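Local coordinates for BRO1 protein (Saccharomyces cerevisiae, PDB 1ZB1) that sorts cargo proteins into intralumenal vesicles of the multivesicular body and recruits the DOA4 deubiquitinase to endosomes, this chain being its Bro1 domain, at residues A[12-16]-A[127-132]; A[222-226]-A[248-252]; A[23-28]-A[44-50]; A[177-181]-A[227-231]. All blocks are in the same frame, centred on the assembly; numbering follows the deposited sequence.

Contact 1 of 4, residues A[12-16]-A[127-132]; sequences DLKLK and FNIAVI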
loop_
_atom_site.group_PDB
_atom_site.type_symbol
_atom_site.label_atom_id
_atom_site.label_comp_id
_atom_site.label_asym_id
_atom_site.label_seq_id
_atom_site.Cartn_x
_atom_site.Cartn_y
_atom_site.Cartn_z
ATOM N N ASP A 12 3.120 -4.999 -7.848
ATOM C CA ASP A 12 4.534 -4.691 -7.657
ATOM C C ASP A 12 4.760 -3.190 -7.850
ATOM O O ASP A 12 4.736 -2.693 -8.980
ATOM C CB ASP A 12 5.373 -5.482 -8.661
ATOM C CG ASP A 12 6.808 -5.648 -8.216
ATOM O OD1 ASP A 12 7.038 -6.356 -7.208
ATOM O OD2 ASP A 12 7.707 -5.067 -8.867
ATOM N N LEU A 13 4.964 -2.471 -6.749
ATOM C CA LEU A 13 5.186 -1.027 -6.820
ATOM C C LEU A 13 6.638 -0.706 -7.198
ATOM O O LEU A 13 7.545 -1.516 -6.981
ATOM C CB LEU A 13 4.811 -0.367 -5.484
ATOM C CG LEU A 13 3.362 -0.599 -5.021
ATOM C CD1 LEU A 13 3.079 0.207 -3.766
ATOM C CD2 LEU A 13 2.392 -0.194 -6.118
ATOM N N LYS A 14 6.857 0.475 -7.768
ATOM C CA LYS A 14 8.195 0.870 -8.207
ATOM C C LYS A 14 8.851 1.937 -7.355
ATOM O O LYS A 14 8.190 2.862 -6.882
ATOM C CB LYS A 14 8.135 1.361 -9.657
ATOM C CG LYS A 14 7.647 0.305 -10.639
ATOM C CD LYS A 14 8.613 -0.866 -10.685
ATOM C CE LYS A 14 8.175 -1.914 -11.693
ATOM N NZ LYS A 14 9.107 -3.076 -11.728
ATOM N N LEU A 15 10.163 1.802 -7.174
ATOM C CA LEU A 15 10.952 2.762 -6.400
ATOM C C LEU A 15 11.321 3.951 -7.283
ATOM O O LEU A 15 11.308 3.851 -8.516
ATOM C CB LEU A 15 12.262 2.121 -5.923
ATOM C CG LEU A 15 12.233 0.996 -4.894
ATOM C CD1 LEU A 15 13.653 0.383 -4.746
ATOM C CD2 LEU A 15 11.741 1.564 -3.562
ATOM N N LYS A 16 11.642 5.078 -6.652
ATOM C CA LYS A 16 12.088 6.251 -7.395
ATOM C C LYS A 16 13.617 6.241 -7.324
ATOM O O LYS A 16 14.183 6.072 -6.247
ATOM C CB LYS A 16 11.552 7.543 -6.758
ATOM C CG LYS A 16 10.020 7.699 -6.825
ATOM C CD LYS A 16 9.543 8.895 -5.990
ATOM C CE LYS A 16 10.104 10.217 -6.507
ATOM N NZ LYS A 16 9.858 10.384 -7.977
ATOM N N PHE A 127 8.409 8.049 0.099
ATOM C CA PHE A 127 7.705 7.322 -0.953
ATOM C C PHE A 127 8.376 5.944 -1.094
ATOM O O PHE A 127 7.707 4.908 -1.196
ATOM C CB PHE A 127 7.800 8.095 -2.276
ATOM C CG PHE A 127 7.074 7.439 -3.422
ATOM C CD1 PHE A 127 7.679 6.429 -4.163
ATOM C CD2 PHE A 127 5.773 7.830 -3.753
ATOM C CE1 PHE A 127 7.008 5.809 -5.220
ATOM C CE2 PHE A 127 5.083 7.220 -4.807
ATOM C CZ PHE A 127 5.696 6.206 -5.546
ATOM N N ASN A 128 9.704 5.934 -1.101
ATOM C CA ASN A 128 10.432 4.672 -1.223
ATOM C C ASN A 128 10.262 3.795 0.021
ATOM O O ASN A 128 10.199 2.571 -0.082
ATOM C CB ASN A 128 11.917 4.944 -1.527
ATOM C CG ASN A 128 12.151 5.287 -3.001
ATOM O OD1 ASN A 128 11.247 5.136 -3.825
ATOM N ND2 ASN A 128 13.357 5.737 -3.337
ATOM N N ILE A 129 10.174 4.418 1.193
ATOM C CA ILE A 129 9.970 3.675 2.438
ATOM C C ILE A 129 8.641 2.908 2.332
ATOM O O ILE A 129 8.552 1.720 2.676
ATOM C CB ILE A 129 9.927 4.641 3.648
ATOM C CG1 ILE A 129 11.348 5.122 3.973
ATOM C CG2 ILE A 129 9.300 3.957 4.858
ATOM C CD1 ILE A 129 11.412 6.195 5.053
ATOM N N ALA A 130 7.610 3.591 1.845
ATOM C CA ALA A 130 6.293 2.968 1.675
ATOM C C ALA A 130 6.390 1.800 0.694
ATOM O O ALA A 130 5.850 0.710 0.938
ATOM C CB ALA A 130 5.281 4.008 1.163
ATOM N N VAL A 131 7.073 2.023 -0.424
ATOM C CA VAL A 131 7.231 0.961 -1.419
ATOM C C VAL A 131 7.999 -0.219 -0.818
ATOM O O VAL A 131 7.636 -1.379 -1.025
ATOM C CB VAL A 131 7.995 1.463 -2.673
ATOM C CG1 VAL A 131 8.347 0.286 -3.581
ATOM C CG2 VAL A 131 7.125 2.464 -3.449
ATOM N N ILE A 132 9.058 0.078 -0.075
ATOM C CA ILE A 132 9.859 -0.981 0.526
ATOM C C ILE A 132 9.023 -1.829 1.494
ATOM O O ILE A 132 9.226 -3.038 1.598
ATOM C CB ILE A 132 11.108 -0.395 1.225
ATOM C CG1 ILE A 132 12.030 0.230 0.167
ATOM C CG2 ILE A 132 11.864 -1.500 1.972
ATOM C CD1 ILE A 132 13.195 1.018 0.731
#
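In this part of the largely helical Bro1 domain, an extended N-terminal segment, 12-16, is laid along a buried turn of helix 118-139. N128 fixes its register. With chi1 at -79° (m), its side-chain amide reaches the backbone of K16 and pairs through both its oxygen and its nitrogen: K16 N donates to N128 OD1 (2.9 Å, N-H...O angle 173°), and N128 ND2 donates to K16 O (3.0 Å, N-H...O angle 168°). One asparagine thus satisfies both polar backbone groups of a residue that lies outside any sheet.

The apolar side chains depend on their rotamers. L15 leaves the backbone sideways, but its m,t conformation (-67°, 171°) brings CD2 to 3.6 Å from V131 CG1 and 4.0 Å from I132 CG1. L13 directs its CA-to-CB bond toward the helix, with L13 CB 4.1 Å from V131 CG1. V131, chi1 t, places CG2 3.6 Å from K14 O. F127, also t, turns its ring edge to the same carbonyl.

K16 starts toward the helix and then bends away through chi3 and chi4, both p, so that NZ meets D173 in a salt bridge and hydrogen-bonds Y100 O and S171 OG. Its methylene remains on the contact, with K16 CD 3.6 Å from F127 CD1.

Contact 2 of 4, residues A[222-226]-A[248-252]; sequences FQKCH and VTCKL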
loop_
_atom_site.group_PDB
_atom_site.type_symbol
_atom_site.label_atom_id
_atom_site.label_comp_id
_atom_site.label_asym_id
_atom_site.label_seq_id
_atom_site.Cartn_x
_atom_site.Cartn_y
_atom_site.Cartn_z
ATOM N N PHE A 222 -11.546 -2.282 -2.536
ATOM C CA PHE A 222 -11.131 -2.288 -3.934
ATOM C C PHE A 222 -12.052 -1.379 -4.753
ATOM O O PHE A 222 -11.663 -0.876 -5.805
ATOM C CB PHE A 222 -11.111 -3.720 -4.481
ATOM C CG PHE A 222 -9.851 -4.471 -4.135
ATOM C CD1 PHE A 222 -8.632 -4.112 -4.714
ATOM C CD2 PHE A 222 -9.872 -5.509 -3.206
ATOM C CE1 PHE A 222 -7.449 -4.776 -4.371
ATOM C CE2 PHE A 222 -8.699 -6.181 -2.855
ATOM C CZ PHE A 222 -7.483 -5.813 -3.439
ATOM N N GLN A 223 -13.262 -1.153 -4.247
ATOM C CA GLN A 223 -14.233 -0.275 -4.903
ATOM C C GLN A 223 -13.645 1.145 -4.958
ATOM O O GLN A 223 -13.869 1.885 -5.914
ATOM C CB GLN A 223 -15.544 -0.272 -4.106
ATOM C CG GLN A 223 -16.668 0.588 -4.677
ATOM C CD GLN A 223 -17.151 0.107 -6.029
ATOM O OE1 GLN A 223 -16.583 0.456 -7.065
ATOM N NE2 GLN A 223 -18.198 -0.711 -6.026
ATOM N N LYS A 224 -12.892 1.515 -3.926
ATOM C CA LYS A 224 -12.259 2.834 -3.857
ATOM C C LYS A 224 -11.228 3.016 -4.966
ATOM O O LYS A 224 -11.152 4.078 -5.585
ATOM C CB LYS A 224 -11.552 3.030 -2.514
ATOM C CG LYS A 224 -12.447 3.203 -1.304
ATOM C CD LYS A 224 -11.573 3.457 -0.074
ATOM C CE LYS A 224 -12.387 3.634 1.201
ATOM N NZ LYS A 224 -11.483 3.787 2.385
ATOM N N CYS A 225 -10.420 1.981 -5.192
ATOM C CA CYS A 225 -9.386 2.004 -6.222
ATOM C C CYS A 225 -10.049 2.011 -7.596
ATOM O O CYS A 225 -9.614 2.710 -8.514
ATOM C CB CYS A 225 -8.481 0.772 -6.092
ATOM S SG CYS A 225 -7.652 0.589 -4.476
ATOM N N HIS A 226 -11.102 1.211 -7.722
ATOM C CA HIS A 226 -11.863 1.119 -8.959
ATOM C C HIS A 226 -12.377 2.509 -9.327
ATOM O O HIS A 226 -12.180 2.973 -10.447
ATOM C CB HIS A 226 -13.054 0.170 -8.766
ATOM C CG HIS A 226 -13.983 0.119 -9.937
ATOM N ND1 HIS A 226 -13.803 -0.743 -10.996
ATOM C CD2 HIS A 226 -15.087 0.848 -10.229
ATOM C CE1 HIS A 226 -14.756 -0.546 -11.890
ATOM N NE2 HIS A 226 -15.549 0.415 -11.447
ATOM N N VAL A 248 -8.246 -4.977 -10.256
ATOM C CA VAL A 248 -8.975 -4.322 -9.180
ATOM C C VAL A 248 -10.471 -4.564 -9.394
ATOM O O VAL A 248 -11.212 -4.871 -8.454
ATOM C CB VAL A 248 -8.678 -2.798 -9.162
ATOM C CG1 VAL A 248 -9.710 -2.067 -8.313
ATOM C CG2 VAL A 248 -7.276 -2.552 -8.604
ATOM N N THR A 249 -10.912 -4.437 -10.640
ATOM C CA THR A 249 -12.317 -4.649 -10.967
ATOM C C THR A 249 -12.726 -6.100 -10.710
ATOM O O THR A 249 -13.809 -6.365 -10.194
ATOM C CB THR A 249 -12.603 -4.291 -12.442
ATOM O OG1 THR A 249 -12.330 -2.899 -12.650
ATOM C CG2 THR A 249 -14.060 -4.576 -12.790
ATOM N N CYS A 250 -11.858 -7.035 -11.064
ATOM C CA CYS A 250 -12.153 -8.443 -10.850
ATOM C C CYS A 250 -12.321 -8.710 -9.349
ATOM O O CYS A 250 -13.316 -9.307 -8.915
ATOM C CB CYS A 250 -11.024 -9.305 -11.412
ATOM S SG CYS A 250 -11.341 -11.083 -11.331
ATOM N N LYS A 251 -11.353 -8.248 -8.561
ATOM C CA LYS A 251 -11.391 -8.441 -7.116
ATOM C C LYS A 251 -12.636 -7.861 -6.450
ATOM O O LYS A 251 -13.220 -8.497 -5.569
ATOM C CB LYS A 251 -10.125 -7.862 -6.458
ATOM C CG LYS A 251 -8.855 -8.678 -6.725
ATOM C CD LYS A 251 -7.668 -8.201 -5.881
ATOM C CE LYS A 251 -6.455 -9.125 -6.045
ATOM N NZ LYS A 251 -5.261 -8.670 -5.269
ATOM N N LEU A 252 -13.066 -6.676 -6.867
ATOM C CA LEU A 252 -14.247 -6.085 -6.245
ATOM C C LEU A 252 -15.484 -6.966 -6.438
ATOM O O LEU A 252 -16.240 -7.184 -5.492
ATOM C CB LEU A 252 -14.486 -4.667 -6.769
ATOM C CG LEU A 252 -15.258 -4.352 -8.042
ATOM C CD1 LEU A 252 -16.756 -4.509 -7.801
ATOM C CD2 LEU A 252 -14.956 -2.906 -8.443
#
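Helices 208-230 and 242-269 pack as consecutive, roughly antiparallel neighbours in the Bro1 domain. Their segments 222-226 and 248-252 cross at -145°, with the local axes 8.8 Å apart at closest approach. The backbone register agrees: CA of F222 lies 5.4 Å from CA of L252, and CA of H226 6.1 Å from CA of T249.

Apolar packing makes up most of the interface. V248 CG1 fits against one turn of the facing helix, 3.4 Å from F222 O, 3.6 Å from H226 N and 3.8 Å from C225 CB. L252 spans the same turn, its CB 4.2 Å from F222 CB.

Two rings are met over a face. K251 lays its aliphatic chain on F222 in a CH-pi contact, with K251 CD 3.8 Å from the ring centroid and 28° off the normal. L252 CD2 sits over the H226 imidazole, 3.5 Å from H226 CG.

A single hydrogen bond joins the segments: H226 ND1 and T249 OG1 are 3.1 Å apart at the edge of the imidazole, and either could be the donor. T249 OG1 also hydrogen-bonds K245 O.

Beyond the pair, F222 and C225 also pack on helix 176-198, touching A188, E192, N184 and I185. The ammonium of K251 forms a salt bridge with E192 on that helix, so helix 176-198 closes a three-helix junction.

Contact 3 of 4, residues A[23-28]-A[44-50]; sequences WKKGLS and YDEKATS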
loop_
_atom_site.group_PDB
_atom_site.type_symbol
_atom_site.label_atom_id
_atom_site.label_comp_id
_atom_site.label_asym_id
_atom_site.label_seq_id
_atom_site.Cartn_x
_atom_site.Cartn_y
_atom_site.Cartn_z
ATOM N N TRP A 23 27.360 14.556 -0.003
ATOM C CA TRP A 23 27.127 15.346 1.199
ATOM C C TRP A 23 28.418 15.993 1.714
ATOM O O TRP A 23 28.380 17.096 2.247
ATOM C CB TRP A 23 26.511 14.489 2.315
ATOM C CG TRP A 23 25.001 14.533 2.377
ATOM C CD1 TRP A 23 24.134 13.549 1.998
ATOM C CD2 TRP A 23 24.193 15.612 2.865
ATOM N NE1 TRP A 23 22.830 13.945 2.226
ATOM C CE2 TRP A 23 22.840 15.206 2.757
ATOM C CE3 TRP A 23 24.480 16.880 3.387
ATOM C CZ2 TRP A 23 21.775 16.027 3.152
ATOM C CZ3 TRP A 23 23.416 17.698 3.781
ATOM C CH2 TRP A 23 22.082 17.263 3.660
ATOM N N LYS A 24 29.549 15.307 1.564
ATOM C CA LYS A 24 30.826 15.853 2.021
ATOM C C LYS A 24 31.160 17.137 1.264
ATOM O O LYS A 24 31.379 18.188 1.866
ATOM C CB LYS A 24 31.947 14.824 1.836
ATOM C CG LYS A 24 31.735 13.542 2.627
ATOM C CD LYS A 24 32.793 12.485 2.321
ATOM C CE LYS A 24 34.147 12.865 2.892
ATOM N NZ LYS A 24 35.179 11.816 2.635
ATOM N N LYS A 25 31.188 17.055 -0.059
ATOM C CA LYS A 25 31.486 18.222 -0.882
ATOM C C LYS A 25 30.428 19.311 -0.714
ATOM O O LYS A 25 30.753 20.493 -0.614
ATOM C CB LYS A 25 31.575 17.816 -2.356
ATOM C CG LYS A 25 31.788 18.982 -3.312
ATOM C CD LYS A 25 31.835 18.502 -4.756
ATOM C CE LYS A 25 31.922 19.670 -5.729
ATOM N NZ LYS A 25 31.887 19.228 -7.152
ATOM N N GLY A 26 29.163 18.904 -0.678
ATOM C CA GLY A 26 28.076 19.859 -0.542
ATOM C C GLY A 26 28.058 20.612 0.771
ATOM O O GLY A 26 27.773 21.809 0.810
ATOM N N LEU A 27 28.372 19.918 1.858
ATOM C CA LEU A 27 28.371 20.545 3.171
ATOM C C LEU A 27 29.614 21.404 3.386
ATOM O O LEU A 27 29.534 22.493 3.954
ATOM C CB LEU A 27 28.271 19.469 4.256
ATOM C CG LEU A 27 27.725 19.900 5.615
ATOM C CD1 LEU A 27 26.499 20.789 5.431
ATOM C CD2 LEU A 27 27.371 18.659 6.428
ATOM N N SER A 28 30.767 20.923 2.934
ATOM C CA SER A 28 31.989 21.692 3.104
ATOM C C SER A 28 31.923 22.964 2.255
ATOM O O SER A 28 32.353 24.031 2.692
ATOM C CB SER A 28 33.218 20.851 2.739
ATOM O OG SER A 28 33.156 20.376 1.408
ATOM N N TYR A 44 32.929 21.820 10.729
ATOM C CA TYR A 44 32.766 20.573 9.988
ATOM C C TYR A 44 33.076 19.319 10.806
ATOM O O TYR A 44 34.098 19.249 11.486
ATOM C CB TYR A 44 33.673 20.616 8.756
ATOM C CG TYR A 44 33.465 19.502 7.755
ATOM C CD1 TYR A 44 32.246 19.346 7.103
ATOM C CD2 TYR A 44 34.500 18.628 7.433
ATOM C CE1 TYR A 44 32.061 18.346 6.147
ATOM C CE2 TYR A 44 34.327 17.624 6.475
ATOM C CZ TYR A 44 33.103 17.491 5.838
ATOM O OH TYR A 44 32.913 16.506 4.893
ATOM N N ASP A 45 32.181 18.337 10.745
ATOM C CA ASP A 45 32.376 17.063 11.441
ATOM C C ASP A 45 32.654 16.064 10.325
ATOM O O ASP A 45 31.723 15.517 9.730
ATOM C CB ASP A 45 31.107 16.648 12.189
ATOM C CG ASP A 45 31.299 15.394 13.031
ATOM O OD1 ASP A 45 32.169 14.559 12.698
ATOM O OD2 ASP A 45 30.559 15.239 14.025
ATOM N N GLU A 46 33.934 15.845 10.035
ATOM C CA GLU A 46 34.344 14.941 8.968
ATOM C C GLU A 46 33.802 13.522 9.109
ATOM O O GLU A 46 33.296 12.948 8.146
ATOM C CB GLU A 46 35.874 14.901 8.880
ATOM C CG GLU A 46 36.438 13.804 7.980
ATOM C CD GLU A 46 36.063 13.971 6.514
ATOM O OE1 GLU A 46 34.853 13.900 6.187
ATOM O OE2 GLU A 46 36.985 14.168 5.687
ATOM N N LYS A 47 33.908 12.960 10.307
ATOM C CA LYS A 47 33.439 11.600 10.543
ATOM C C LYS A 47 31.929 11.442 10.328
ATOM O O LYS A 47 31.489 10.569 9.579
ATOM C CB LYS A 47 33.806 11.161 11.959
ATOM C CG LYS A 47 33.529 9.695 12.239
ATOM C CD LYS A 47 34.038 9.305 13.618
ATOM C CE LYS A 47 33.783 7.831 13.915
ATOM N NZ LYS A 47 32.329 7.521 14.038
ATOM N N ALA A 48 31.140 12.283 10.987
ATOM C CA ALA A 48 29.693 12.215 10.849
ATOM C C ALA A 48 29.264 12.450 9.402
ATOM O O ALA A 48 28.431 11.714 8.875
ATOM C CB ALA A 48 29.029 13.234 11.768
ATOM N N THR A 49 29.840 13.463 8.758
ATOM C CA THR A 49 29.481 13.776 7.375
ATOM C C THR A 49 29.842 12.640 6.424
ATOM O O THR A 49 29.152 12.414 5.431
ATOM C CB THR A 49 30.152 15.078 6.901
ATOM O OG1 THR A 49 29.865 16.126 7.840
ATOM C CG2 THR A 49 29.619 15.486 5.520
ATOM N N SER A 50 30.920 11.920 6.731
ATOM C CA SER A 50 31.334 10.792 5.906
ATOM C C SER A 50 30.323 9.650 6.073
ATOM O O SER A 50 29.943 8.987 5.102
ATOM C CB SER A 50 32.733 10.320 6.322
ATOM O OG SER A 50 33.141 9.204 5.550
HETATM O O HOH W 1 34.998 9.113 3.647
#
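W23 opens helix 23-34, whose first turns pack against the start of helix 46-58, the local axes 9.8 Å apart and their directions 130° apart; these are the first two helices of the Bro1 domain chain. The CB of W23 points toward the other segment, yet the indole leads away and W23 NE1 hydrogen-bonds Y75 OH; what remains here is W23 O, 3.9 Å from T49 CG2.

K24 does more: K24 CA lies 3.6 Å from Y44 OH and 3.7 Å from T49 CG2. Its ammonium is 4.1 Å from E46 OE1, beyond a salt bridge, and K24 NZ instead donates to a water at 2.9 Å that also hydrogen-bonds S50 OG at 2.7 Å.

One turn on, L27 CD2 approaches T49 OG1 (3.8 Å), and L27 CB meets the Y44 ring edge, 4.4 Å from CE1. S28 N is 4.3 Å from that same Y44 CE1. The facing helix is N-capped by D45, whose OD1 accepts from A48 N (3.0 Å).

L27 and T49 both touch L367, so helix 349-371 packs against this two-helix corner.

Contact 4 of 4, residues A[177-181]-A[227-231]; sequences ENTRF and DFMKE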
loop_
_atom_site.group_PDB
_atom_site.type_symbol
_atom_site.label_atom_id
_atom_site.label_comp_id
_atom_site.label_asym_id
_atom_site.label_seq_id
_atom_site.Cartn_x
_atom_site.Cartn_y
_atom_site.Cartn_z
ATOM N N GLU A 177 -3.403 12.902 -5.099
ATOM C CA GLU A 177 -4.363 11.889 -5.532
ATOM C C GLU A 177 -3.704 10.551 -5.877
ATOM O O GLU A 177 -4.329 9.491 -5.755
ATOM C CB GLU A 177 -5.200 12.396 -6.720
ATOM C CG GLU A 177 -4.421 12.757 -7.980
ATOM C CD GLU A 177 -3.721 14.114 -7.906
ATOM O OE1 GLU A 177 -3.117 14.514 -8.929
ATOM O OE2 GLU A 177 -3.769 14.777 -6.845
ATOM N N ASN A 178 -2.439 10.587 -6.287
ATOM C CA ASN A 178 -1.754 9.350 -6.632
ATOM C C ASN A 178 -1.246 8.606 -5.398
ATOM O O ASN A 178 -1.250 7.379 -5.370
ATOM C CB ASN A 178 -0.620 9.622 -7.623
ATOM C CG ASN A 178 -1.140 10.082 -8.977
ATOM O OD1 ASN A 178 -2.202 9.645 -9.421
ATOM N ND2 ASN A 178 -0.386 10.952 -9.645
ATOM N N THR A 179 -0.818 9.335 -4.372
ATOM C CA THR A 179 -0.366 8.670 -3.156
ATOM C C THR A 179 -1.587 8.147 -2.397
ATOM O O THR A 179 -1.504 7.156 -1.669
ATOM C CB THR A 179 0.471 9.613 -2.260
ATOM O OG1 THR A 179 -0.134 10.912 -2.212
ATOM C CG2 THR A 179 1.902 9.715 -2.804
ATOM N N ARG A 180 -2.731 8.804 -2.576
ATOM C CA ARG A 180 -3.961 8.352 -1.926
ATOM C C ARG A 180 -4.355 7.008 -2.568
ATOM O O ARG A 180 -4.772 6.062 -1.883
ATOM C CB ARG A 180 -5.079 9.379 -2.140
ATOM C CG ARG A 180 -6.424 8.995 -1.538
ATOM C CD ARG A 180 -6.661 9.724 -0.225
ATOM N NE ARG A 180 -6.199 8.962 0.929
ATOM C CZ ARG A 180 -5.949 9.488 2.122
ATOM N NH1 ARG A 180 -6.106 10.789 2.330
ATOM N NH2 ARG A 180 -5.553 8.707 3.116
ATOM N N PHE A 181 -4.216 6.939 -3.888
ATOM C CA PHE A 181 -4.528 5.725 -4.642
ATOM C C PHE A 181 -3.632 4.596 -4.132
ATOM O O PHE A 181 -4.103 3.498 -3.838
ATOM C CB PHE A 181 -4.294 5.973 -6.145
ATOM C CG PHE A 181 -4.344 4.732 -7.000
ATOM C CD1 PHE A 181 -5.505 3.965 -7.085
ATOM C CD2 PHE A 181 -3.224 4.333 -7.730
ATOM C CE1 PHE A 181 -5.551 2.820 -7.883
ATOM C CE2 PHE A 181 -3.257 3.189 -8.532
ATOM C CZ PHE A 181 -4.426 2.430 -8.607
ATOM N N ASP A 227 -13.038 3.162 -8.374
ATOM C CA ASP A 227 -13.600 4.495 -8.594
ATOM C C ASP A 227 -12.567 5.525 -9.031
ATOM O O ASP A 227 -12.865 6.399 -9.845
ATOM C CB ASP A 227 -14.318 4.998 -7.333
ATOM C CG ASP A 227 -15.628 4.270 -7.071
ATOM O OD1 ASP A 227 -16.095 3.526 -7.962
ATOM O OD2 ASP A 227 -16.197 4.449 -5.972
ATOM N N PHE A 228 -11.356 5.433 -8.494
ATOM C CA PHE A 228 -10.310 6.377 -8.864
ATOM C C PHE A 228 -9.859 6.181 -10.306
ATOM O O PHE A 228 -9.632 7.150 -11.027
ATOM C CB PHE A 228 -9.099 6.231 -7.948
ATOM C CG PHE A 228 -7.956 7.135 -8.316
ATOM C CD1 PHE A 228 -8.056 8.510 -8.142
ATOM C CD2 PHE A 228 -6.783 6.611 -8.849
ATOM C CE1 PHE A 228 -7.001 9.352 -8.491
ATOM C CE2 PHE A 228 -5.724 7.446 -9.202
ATOM C CZ PHE A 228 -5.834 8.818 -9.021
ATOM N N MET A 229 -9.733 4.923 -10.719
ATOM C CA MET A 229 -9.286 4.591 -12.068
ATOM C C MET A 229 -10.400 4.720 -13.108
ATOM O O MET A 229 -10.145 4.646 -14.310
ATOM C CB MET A 229 -8.729 3.165 -12.087
ATOM C CG MET A 229 -7.687 2.895 -11.011
ATOM S SD MET A 229 -7.240 1.150 -10.887
ATOM C CE MET A 229 -5.864 1.117 -12.006
ATOM N N LYS A 230 -11.631 4.905 -12.641
ATOM C CA LYS A 230 -12.781 5.043 -13.532
ATOM C C LYS A 230 -12.860 6.449 -14.127
ATOM O O LYS A 230 -13.239 6.622 -15.287
ATOM C CB LYS A 230 -14.077 4.737 -12.779
ATOM C CG LYS A 230 -15.335 4.948 -13.610
ATOM C CD LYS A 230 -16.597 4.701 -12.795
ATOM C CE LYS A 230 -16.689 3.253 -12.336
ATOM N NZ LYS A 230 -17.930 2.995 -11.550
ATOM N N GLU A 231 -12.501 7.447 -13.325
ATOM C CA GLU A 231 -12.526 8.838 -13.772
ATOM C C GLU A 231 -11.607 9.008 -14.979
ATOM O O GLU A 231 -11.661 10.018 -15.682
ATOM C CB GLU A 231 -12.079 9.764 -12.638
ATOM C CG GLU A 231 -10.617 9.611 -12.253
ATOM C CD GLU A 231 -10.242 10.413 -11.018
ATOM O OE1 GLU A 231 -9.039 10.446 -10.677
ATOM O OE2 GLU A 231 -11.149 11.002 -10.389
#
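This is an aromatic packing site between two helices of the Bro1 domain, built round the phenylalanine pair F181 and F228, with no hydrogen bond between the segments. The two rings are an offset pair: their planes are 28° from parallel and their centroids 5.1 Å apart, so they slide past each other with little overlap, and F181 CD1 comes within 3.4 Å of F228 CD2. Both side chains have chi1 t and point their CB toward the opposite segment.

M229 extends the cluster. Its CG lies 3.8 Å from F181 CE1, and its SD is 4.8 Å from the F181 centroid, 67° off the normal, an oblique Met-aromatic contact. The tip of F228 reaches polar atoms instead: F228 CZ is 3.7 Å from both E177 O and N178 OD1, the latter at the ring edge. N178 ND2 hydrogen-bonds V172 O.

F181 of helix 176-198 and M229 of helix 208-230 both rest on W244, so helix 242-269 packs against both helices here.

Overall arrangement
Contacts 2 and 4 form one continuous region: they share helix 208-230, their centres lie 11 Å apart, and C225 CB touches F181 CE1 at 4.0 Å. Contact 1, centred 9 Å from the chain's centre, is also buried but differs in kind, pairing an irregular segment with a helix through two backbone-to-asparagine hydrogen bonds. Contact 2 has one hydrogen bond and contact 4 none, both relying mainly on aromatic and apolar packing. Contact 3 is the peripheral case, 35 Å from the chain's centre and only partly buried; at its rim a water links a lysine ammonium to a serine hydroxyl. Its sequence is nested within the loop closed by contact 1, yet their centres stand 28 Å apart.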